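Long-range contacts in adhesion G-protein coupled receptor G6 (Danio rerio, PDB 6V55), which is an adhesion-family G-protein-coupled receptor linked to myelination, whose large multidomain extracellular region binds calcium and probably takes part in cell adhesion: residues Ser97-Gln102 / Pro472-Lys477; Thr505-Ile510 / Thr538-Lys543; Asp452-His457 / Trp496-Arg501. All blocks are in the same frame, centred on the assembly; numbering follows the deposited sequence.

Two of the three contacts join one small disulfide-bonded unit, probably the hormone-receptor domain of this receptor family, to its neighbours; the third lies inside it. Contact 1 brings the calcium loop of the CUB domain against residues 472-477, contact 3 lies within the disulfide-bonded unit, and contact 2 joins the chain just after it to a helix of the following bundle. The centre of contact 1 is about 15 Å from those of contacts 2 and 3, which are about 20 Å apart. The 472-477 loop connects them: Tyr-476 OH lies 2.9 Å from Ile-507 O of contact 2, a probable hydrogen bond, while Phe-474 CD1 packs 3.6 Å from His-457 CB of contact 3. Of the three, contact 1 alone includes the calcium site.

Contact 1. Residues Ser97-Gln102 / Pro472-Lys477. With CA (calcium ion), chain C.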
loop_
_atom_site.group_PDB
_atom_site.type_symbol
_atom_site.label_atom_id
_atom_site.label_comp_id
_atom_site.label_asym_id
_atom_site.label_seq_id
_atom_site.Cartn_x
_atom_site.Cartn_y
_atom_site.Cartn_z
ATOM N N SER A 97 5.846 1.398 5.510
ATOM C CA SER A 97 6.339 0.676 6.672
ATOM C C SER A 97 7.147 1.667 7.488
ATOM O O SER A 97 7.657 2.648 6.946
ATOM C CB SER A 97 7.228 -0.510 6.290
ATOM O OG SER A 97 8.233 -0.073 5.382
ATOM N N ASP A 98 7.279 1.420 8.789
ATOM C CA ASP A 98 8.068 2.361 9.559
ATOM C C ASP A 98 9.481 1.792 9.698
ATOM O O ASP A 98 9.890 0.982 8.867
ATOM C CB ASP A 98 7.390 2.719 10.894
ATOM C CG ASP A 98 7.077 1.512 11.797
ATOM O OD1 ASP A 98 6.327 1.711 12.777
ATOM O OD2 ASP A 98 7.571 0.388 11.620
ATOM N N PHE A 99 10.211 2.178 10.753
ATOM C CA PHE A 99 11.638 1.897 10.923
ATOM C C PHE A 99 11.944 0.527 11.515
ATOM O O PHE A 99 13.115 0.140 11.508
ATOM C CB PHE A 99 12.305 2.964 11.813
ATOM C CG PHE A 99 11.538 3.285 13.081
ATOM C CD1 PHE A 99 11.757 2.550 14.250
ATOM C CD2 PHE A 99 10.614 4.327 13.116
ATOM C CE1 PHE A 99 11.048 2.828 15.420
ATOM C CE2 PHE A 99 9.904 4.601 14.277
ATOM C CZ PHE A 99 10.129 3.843 15.432
ATOM N N SER A 100 10.965 -0.206 12.049
ATOM C CA SER A 100 11.289 -1.450 12.742
ATOM C C SER A 100 10.087 -2.385 12.698
ATOM O O SER A 100 8.964 -1.942 12.485
ATOM C CB SER A 100 11.669 -1.196 14.198
ATOM O OG SER A 100 10.482 -0.944 14.927
ATOM N N VAL A 101 10.347 -3.686 12.949
ATOM C CA VAL A 101 9.399 -4.814 12.920
ATOM C C VAL A 101 8.765 -4.992 11.544
ATOM O O VAL A 101 7.824 -4.281 11.183
ATOM C CB VAL A 101 8.290 -4.701 13.997
ATOM C CG1 VAL A 101 7.451 -5.952 14.044
ATOM C CG2 VAL A 101 8.884 -4.385 15.364
ATOM N N GLN A 102 9.230 -5.984 10.791
ATOM C CA GLN A 102 8.726 -6.244 9.450
ATOM C C GLN A 102 8.106 -7.628 9.381
ATOM O O GLN A 102 8.613 -8.581 9.981
ATOM C CB GLN A 102 9.842 -6.119 8.427
ATOM C CG GLN A 102 10.203 -4.685 8.185
ATOM C CD GLN A 102 11.309 -4.217 9.070
ATOM O OE1 GLN A 102 12.307 -4.909 9.228
ATOM N NE2 GLN A 102 11.136 -3.045 9.681
ATOM N N PRO A 472 4.886 6.068 15.784
ATOM C CA PRO A 472 5.711 5.559 16.885
ATOM C C PRO A 472 6.891 6.445 17.234
ATOM O O PRO A 472 7.500 7.087 16.371
ATOM C CB PRO A 472 6.208 4.213 16.352
ATOM C CG PRO A 472 5.976 4.256 14.896
ATOM C CD PRO A 472 4.709 5.001 14.780
ATOM N N CYS A 473 7.218 6.447 18.529
ATOM C CA CYS A 473 8.414 7.120 19.002
ATOM C C CYS A 473 9.634 6.356 18.503
ATOM O O CYS A 473 9.720 5.137 18.672
ATOM C CB CYS A 473 8.422 7.196 20.532
ATOM S SG CYS A 473 7.277 8.383 21.266
ATOM N N PHE A 474 10.551 7.062 17.848
ATOM C CA PHE A 474 11.784 6.444 17.384
ATOM C C PHE A 474 12.769 6.353 18.541
ATOM O O PHE A 474 13.020 7.360 19.198
ATOM C CB PHE A 474 12.395 7.253 16.241
ATOM C CG PHE A 474 13.639 6.645 15.679
ATOM C CD1 PHE A 474 13.553 5.538 14.846
ATOM C CD2 PHE A 474 14.897 7.141 16.013
ATOM C CE1 PHE A 474 14.692 4.962 14.308
ATOM C CE2 PHE A 474 16.055 6.549 15.498
ATOM C CZ PHE A 474 15.944 5.458 14.642
ATOM N N PRO A 475 13.372 5.187 18.803
ATOM C CA PRO A 475 13.190 3.877 18.163
ATOM C C PRO A 475 12.528 2.787 19.011
ATOM O O PRO A 475 12.512 1.637 18.570
ATOM C CB PRO A 475 14.616 3.454 17.876
ATOM C CG PRO A 475 15.335 3.944 19.103
ATOM C CD PRO A 475 14.633 5.219 19.563
ATOM N N TYR A 476 12.001 3.107 20.190
ATOM C CA TYR A 476 11.542 2.035 21.059
ATOM C C TYR A 476 10.064 1.716 20.893
ATOM O O TYR A 476 9.647 0.611 21.272
ATOM C CB TYR A 476 11.890 2.382 22.509
ATOM C CG TYR A 476 13.388 2.495 22.663
ATOM C CD1 TYR A 476 14.225 1.438 22.271
ATOM C CD2 TYR A 476 13.979 3.645 23.169
ATOM C CE1 TYR A 476 15.618 1.526 22.391
ATOM C CE2 TYR A 476 15.362 3.735 23.294
ATOM C CZ TYR A 476 16.172 2.675 22.903
ATOM O OH TYR A 476 17.541 2.779 23.035
ATOM N N LYS A 477 9.286 2.660 20.340
ATOM C CA LYS A 477 7.853 2.535 20.009
ATOM C C LYS A 477 6.959 2.226 21.212
ATOM O O LYS A 477 5.845 1.722 21.026
ATOM C CB LYS A 477 7.574 1.491 18.921
ATOM C CG LYS A 477 8.409 1.546 17.673
ATOM C CD LYS A 477 8.138 0.270 16.860
ATOM C CE LYS A 477 7.005 0.410 15.867
ATOM N NZ LYS A 477 7.283 -0.329 14.600
HETATM CA CA CA C . 7.386 -1.883 10.599
HETATM O O HOH W 1 9.175 -1.507 8.808
#
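The calcium site of the CUB domain forms one side of this buried interface. Asp-98 OD2, Ser-100 O and Val-101 O each sit 2.5 Å from the ion, CA; a water, Glu-53 and Asp-61 complete its shell. Lys-477 reaches in from the other segment, tip to tip with Asp-98, its chain bending at chi3 and chi4. Its NZ forms a salt bridge with Asp-98 OD1 at 2.9 Å, approaching from above the carboxylate plane, and a weak bond to the metal-bound OD2. A further hydrogen bond runs from Lys-477 NZ to Ser-100 OG at 3.3 Å, and Glu-53 forms a second salt bridge with the same amine. This is a second-shell contact: the lysine grips side chains of the calcium loop without touching the metal, and its charge would probably offset that of the crowded carboxylates. Beside it the two loops share an aromatic T-shaped pair. Phe-474 turns its edge to the face of Phe-99, the planes 82° apart, with Phe-474 CD1 3.5 Å from Phe-99 CG. At the far end of the Phe-99 ring, CZ meets Lys-477 CG at 3.6 Å, and Pro-472 CG lies 4.0 Å from Phe-99 CE2.

Contact 2. Residues Thr505-Ile510 / Thr538-Lys543; sequences TNITSI and TQVVTK. With NAG (2-acetamido-2-deoxy-beta-D-glucopyranose), chain F.
Lys-543 points from its helix into the turn at 507-510, with CG anti to the backbone N and the chain folded at chi2 and chi3 so that the amine comes between two carbonyl oxygens. Its NZ donates to Ile-510 O at 2.5 Å, within that carbonyl plane, and to Thr-508 O at 2.6 Å, from 49° out of its carbonyl plane. The methylene next to the amine lies against the backbone as well, Lys-543 CE 3.3 Å from Ile-507 O, and the Ile-510 side chain crosses Lys-543 at about a right angle, touching through CG2. Glu-546 supplies a salt bridge to the buried ammonium. An alanine here removes the amine that both carbonyls share, and would probably loosen the turn from the helix. One turn earlier on the helix, Ile-507 lies across Gln-539 at roughly a right angle, with Ile-507 CG2 3.6 Å from Gln-539 O and 4.1 Å from Val-540 CG2. Thr-508 and the extended Gln-539 cross obliquely, Thr-508 CG2 3.6 Å from Gln-539 OE1. Asn-506, glycosylated through ND2, opens an Asn-Ile-Thr sequon in this turn. Helices 517-527, 534-550, 555-568 and 573-593 pack into a bundle ahead of the GPS motif, probably a GAIN helical subdomain.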
loop_
_atom_site.group_PDB
_atom_site.type_symbol
_atom_site.label_atom_id
_atom_site.label_comp_id
_atom_site.label_asym_id
_atom_site.label_seq_id
_atom_site.Cartn_x
_atom_site.Cartn_y
_atom_site.Cartn_z
ATOM N N THR A 505 11.470 9.072 23.632
ATOM C CA THR A 505 12.837 8.940 24.105
ATOM C C THR A 505 13.796 8.826 22.923
ATOM O O THR A 505 13.444 8.305 21.867
ATOM C CB THR A 505 12.995 7.705 25.001
ATOM O OG1 THR A 505 12.487 6.565 24.303
ATOM C CG2 THR A 505 12.231 7.869 26.302
ATOM N N ASN A 506 15.030 9.298 23.133
ATOM C CA ASN A 506 16.158 9.123 22.222
ATOM C C ASN A 506 16.561 7.650 22.159
ATOM O O ASN A 506 16.105 6.819 22.944
ATOM C CB ASN A 506 17.395 9.892 22.716
ATOM C CG ASN A 506 17.301 11.412 22.590
ATOM O OD1 ASN A 506 16.803 11.944 21.600
ATOM N ND2 ASN A 506 17.818 12.118 23.619
ATOM N N ILE A 507 17.493 7.336 21.249
ATOM C CA ILE A 507 18.314 6.125 21.381
ATOM C C ILE A 507 19.078 6.136 22.702
ATOM O O ILE A 507 19.082 5.147 23.448
ATOM C CB ILE A 507 19.293 6.006 20.193
ATOM C CG1 ILE A 507 18.548 5.812 18.874
ATOM C CG2 ILE A 507 20.305 4.867 20.395
ATOM C CD1 ILE A 507 19.445 5.966 17.666
ATOM N N THR A 508 19.704 7.270 23.026
ATOM C CA THR A 508 20.583 7.338 24.186
ATOM C C THR A 508 19.839 7.532 25.498
ATOM O O THR A 508 20.389 7.207 26.554
ATOM C CB THR A 508 21.574 8.489 24.040
ATOM O OG1 THR A 508 20.947 9.700 24.481
ATOM C CG2 THR A 508 21.973 8.657 22.606
ATOM N N SER A 509 18.620 8.070 25.468
ATOM C CA SER A 509 18.058 8.587 26.705
ATOM C C SER A 509 17.340 7.529 27.527
ATOM O O SER A 509 16.947 7.811 28.666
ATOM C CB SER A 509 17.114 9.748 26.407
ATOM O OG SER A 509 15.885 9.259 25.917
ATOM N N ILE A 510 17.165 6.333 26.996
ATOM C CA ILE A 510 16.576 5.256 27.783
ATOM C C ILE A 510 17.607 4.767 28.796
ATOM O O ILE A 510 18.825 4.904 28.612
ATOM C CB ILE A 510 16.047 4.127 26.867
ATOM C CG1 ILE A 510 14.894 3.383 27.529
ATOM C CG2 ILE A 510 17.138 3.136 26.438
ATOM C CD1 ILE A 510 14.239 2.353 26.614
ATOM N N THR A 538 27.148 5.249 16.614
ATOM C CA THR A 538 27.870 5.327 17.885
ATOM C C THR A 538 26.916 5.487 19.072
ATOM O O THR A 538 27.285 5.126 20.196
ATOM C CB THR A 538 28.949 6.444 17.890
ATOM O OG1 THR A 538 28.380 7.718 18.222
ATOM C CG2 THR A 538 29.687 6.537 16.543
ATOM N N GLN A 539 25.678 5.944 18.846
ATOM C CA GLN A 539 24.713 5.953 19.936
ATOM C C GLN A 539 24.128 4.579 20.197
ATOM O O GLN A 539 23.739 4.284 21.335
ATOM C CB GLN A 539 23.580 6.920 19.642
ATOM C CG GLN A 539 24.037 8.319 19.591
ATOM C CD GLN A 539 23.032 9.176 18.915
ATOM O OE1 GLN A 539 21.833 8.914 18.991
ATOM N NE2 GLN A 539 23.504 10.199 18.223
ATOM N N VAL A 540 24.024 3.739 19.168
ATOM C CA VAL A 540 23.564 2.379 19.407
ATOM C C VAL A 540 24.651 1.587 20.135
ATOM O O VAL A 540 24.369 0.847 21.084
ATOM C CB VAL A 540 23.123 1.735 18.075
ATOM C CG1 VAL A 540 22.814 0.305 18.245
ATOM C CG2 VAL A 540 21.862 2.421 17.548
ATOM N N VAL A 541 25.916 1.832 19.797
ATOM C CA VAL A 541 26.992 1.043 20.384
ATOM C C VAL A 541 27.320 1.528 21.805
ATOM O O VAL A 541 27.745 0.737 22.661
ATOM C CB VAL A 541 28.168 1.061 19.378
ATOM C CG1 VAL A 541 29.455 0.614 19.948
ATOM C CG2 VAL A 541 27.832 0.138 18.207
ATOM N N THR A 542 27.005 2.785 22.129
ATOM C CA THR A 542 27.118 3.210 23.527
ATOM C C THR A 542 26.032 2.582 24.405
ATOM O O THR A 542 26.342 2.045 25.481
ATOM C CB THR A 542 27.106 4.734 23.616
ATOM O OG1 THR A 542 28.306 5.232 23.001
ATOM C CG2 THR A 542 27.071 5.207 25.061
ATOM N N LYS A 543 24.777 2.557 23.917
ATOM C CA LYS A 543 23.675 1.911 24.639
ATOM C C LYS A 543 23.866 0.394 24.794
ATOM O O LYS A 543 23.528 -0.155 25.852
ATOM C CB LYS A 543 22.348 2.201 23.941
ATOM C CG LYS A 543 21.129 1.809 24.766
ATOM C CD LYS A 543 21.151 2.463 26.144
ATOM C CE LYS A 543 20.799 3.951 26.020
ATOM N NZ LYS A 543 20.985 4.745 27.273
HETATM C C1 NAG F . 17.918 13.565 23.762
HETATM C C2 NAG F . 17.560 14.129 25.186
HETATM C C3 NAG F . 18.073 15.582 25.360
HETATM C C4 NAG F . 19.539 15.726 24.968
HETATM C C5 NAG F . 19.690 15.297 23.514
HETATM C C6 NAG F . 21.105 15.427 22.985
HETATM C C7 NAG F . 15.511 14.021 26.592
HETATM C C8 NAG F . 14.005 13.998 26.575
HETATM N N2 NAG F . 16.115 14.077 25.394
HETATM O O3 NAG F . 17.895 16.035 26.700
HETATM O O4 NAG F . 19.993 17.068 25.141
HETATM O O5 NAG F . 19.324 13.912 23.413
HETATM O O6 NAG F . 21.664 16.705 23.259
HETATM O O7 NAG F . 16.147 13.994 27.642
#

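Contact 3. Residues Asp452-His457 / Trp496-Arg501; sequences DEFPVH and WALPDR
This is a surface contact made by packing alone, with no hydrogen bond crossing between the segments. It lies in the small disulfide-bonded unit that is probably the hormone-receptor domain, where the first strand and loop of the 452-460 beta-hairpin meet the chain leaving strand 493-496. At one end Asp-452 and Trp-496 slide past each other, Asp-452 CB coming within 3.8 Å of Trp-496 NE1. Their polar groups are engaged elsewhere: the carboxylate of Asp-452 forms a salt bridge with Arg-483, and the indole N-H bonds to the carbonyl of Gln-450. With CG anti to the backbone N (chi1 178°), Phe-454 reaches across Pro-499 at about a right angle and touches with the rim of its ring, CD2 3.8 Å from Pro-499 CD and CE2 4.0 Å from Leu-498 CD2. The cis peptide before Pro-455 turns the chain next to this ring, and Pro-455 CD comes 4.3 Å from Pro-499 CG. Beyond the prolines, Arg-501 bends at chi3 and meets Pro-455 tip to tip. Pro-455 CG sits over one face of the guanidinium, offset toward its rim, 3.5 Å from Arg-501 NE.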
loop_
_atom_site.group_PDB
_atom_site.type_symbol
_atom_site.label_atom_id
_atom_site.label_comp_id
_atom_site.label_asym_id
_atom_site.label_seq_id
_atom_site.Cartn_x
_atom_site.Cartn_y
_atom_site.Cartn_z
ATOM N N ASP A 452 4.826 14.137 5.145
ATOM C CA ASP A 452 5.943 15.002 5.528
ATOM C C ASP A 452 6.732 14.367 6.671
ATOM O O ASP A 452 6.139 13.968 7.679
ATOM C CB ASP A 452 5.415 16.382 5.947
ATOM C CG ASP A 452 6.516 17.314 6.396
ATOM O OD1 ASP A 452 7.411 17.578 5.560
ATOM O OD2 ASP A 452 6.494 17.787 7.567
ATOM N N GLU A 453 8.062 14.287 6.530
ATOM C CA GLU A 453 8.929 13.699 7.558
ATOM C C GLU A 453 9.588 14.818 8.363
ATOM O O GLU A 453 10.525 15.470 7.886
ATOM C CB GLU A 453 9.975 12.783 6.931
ATOM C CG GLU A 453 11.002 12.169 7.911
ATOM C CD GLU A 453 11.708 10.955 7.310
ATOM O OE1 GLU A 453 12.477 10.255 8.028
ATOM O OE2 GLU A 453 11.473 10.689 6.106
ATOM N N PHE A 454 9.084 15.051 9.585
ATOM C CA PHE A 454 9.713 16.007 10.494
ATOM C C PHE A 454 9.470 15.580 11.941
ATOM O O PHE A 454 8.315 15.349 12.326
ATOM C CB PHE A 454 9.229 17.444 10.296
ATOM C CG PHE A 454 9.861 18.411 11.266
ATOM C CD1 PHE A 454 11.238 18.659 11.219
ATOM C CD2 PHE A 454 9.100 19.018 12.258
ATOM C CE1 PHE A 454 11.839 19.513 12.131
ATOM C CE2 PHE A 454 9.686 19.880 13.162
ATOM C CZ PHE A 454 11.059 20.126 13.101
ATOM N N PRO A 455 10.537 15.354 12.747
ATOM C CA PRO A 455 11.941 15.247 12.334
ATOM C C PRO A 455 12.229 13.891 11.672
ATOM O O PRO A 455 11.270 13.215 11.268
ATOM C CB PRO A 455 12.707 15.394 13.650
ATOM C CG PRO A 455 11.799 14.844 14.666
ATOM C CD PRO A 455 10.395 15.199 14.207
ATOM N N VAL A 456 13.503 13.523 11.523
ATOM C CA VAL A 456 13.834 12.298 10.812
ATOM C C VAL A 456 13.357 11.095 11.630
ATOM O O VAL A 456 13.262 11.169 12.870
ATOM C CB VAL A 456 15.339 12.291 10.482
ATOM C CG1 VAL A 456 16.202 12.032 11.716
ATOM C CG2 VAL A 456 15.666 11.292 9.370
ATOM N N HIS A 457 12.850 10.078 10.906
ATOM C CA HIS A 457 12.128 8.886 11.373
ATOM C C HIS A 457 10.750 9.191 11.956
ATOM O O HIS A 457 10.153 8.323 12.603
ATOM C CB HIS A 457 12.916 8.032 12.382
ATOM C CG HIS A 457 14.375 7.913 12.076
ATOM N ND1 HIS A 457 14.868 7.008 11.161
ATOM C CD2 HIS A 457 15.443 8.608 12.541
ATOM C CE1 HIS A 457 16.179 7.144 11.083
ATOM N NE2 HIS A 457 16.552 8.110 11.907
ATOM N N TRP A 496 0.843 22.130 8.664
ATOM C CA TRP A 496 1.210 21.248 9.759
ATOM C C TRP A 496 1.643 22.068 10.962
ATOM O O TRP A 496 2.600 22.846 10.881
ATOM C CB TRP A 496 2.364 20.339 9.357
ATOM C CG TRP A 496 2.031 19.042 8.670
ATOM C CD1 TRP A 496 2.473 18.644 7.436
ATOM C CD2 TRP A 496 1.252 17.942 9.194
ATOM N NE1 TRP A 496 1.998 17.385 7.150
ATOM C CE2 TRP A 496 1.247 16.929 8.204
ATOM C CE3 TRP A 496 0.540 17.725 10.388
ATOM C CZ2 TRP A 496 0.561 15.714 8.372
ATOM C CZ3 TRP A 496 -0.133 16.512 10.559
ATOM C CH2 TRP A 496 -0.121 15.527 9.549
ATOM N N ALA A 497 1.003 21.832 12.108
ATOM C CA ALA A 497 1.565 22.288 13.377
ATOM C C ALA A 497 2.834 21.512 13.739
ATOM O O ALA A 497 3.241 20.549 13.076
ATOM C CB ALA A 497 0.561 22.138 14.514
ATOM N N LEU A 498 3.448 21.938 14.837
ATOM C CA LEU A 498 4.645 21.288 15.336
ATOM C C LEU A 498 4.303 19.918 15.920
ATOM O O LEU A 498 3.222 19.739 16.497
ATOM C CB LEU A 498 5.292 22.151 16.402
ATOM C CG LEU A 498 6.308 23.196 15.953
ATOM C CD1 LEU A 498 6.849 23.814 17.212
ATOM C CD2 LEU A 498 7.452 22.610 15.096
ATOM N N PRO A 499 5.175 18.927 15.743
ATOM C CA PRO A 499 4.940 17.625 16.369
ATOM C C PRO A 499 5.146 17.672 17.878
ATOM O O PRO A 499 6.037 18.359 18.382
ATOM C CB PRO A 499 5.975 16.716 15.695
ATOM C CG PRO A 499 7.018 17.622 15.190
ATOM C CD PRO A 499 6.318 18.890 14.815
ATOM N N ASP A 500 4.291 16.933 18.597
ATOM C CA ASP A 500 4.404 16.737 20.041
ATOM C C ASP A 500 5.175 15.444 20.273
ATOM O O ASP A 500 4.601 14.354 20.257
ATOM C CB ASP A 500 3.022 16.696 20.688
ATOM C CG ASP A 500 3.066 16.366 22.189
ATOM O OD1 ASP A 500 4.084 16.627 22.890
ATOM O OD2 ASP A 500 2.045 15.847 22.678
ATOM N N ARG A 501 6.465 15.563 20.548
ATOM C CA ARG A 501 7.289 14.400 20.847
ATOM C C ARG A 501 7.603 14.273 22.336
ATOM O O ARG A 501 8.612 13.671 22.708
ATOM C CB ARG A 501 8.577 14.450 20.033
ATOM C CG ARG A 501 8.312 14.236 18.566
ATOM C CD ARG A 501 9.588 13.971 17.809
ATOM N NE ARG A 501 10.476 15.118 17.864
ATOM C CZ ARG A 501 11.722 15.050 18.298
ATOM N NH1 ARG A 501 12.216 13.886 18.692
ATOM N NH2 ARG A 501 12.478 16.139 18.318
#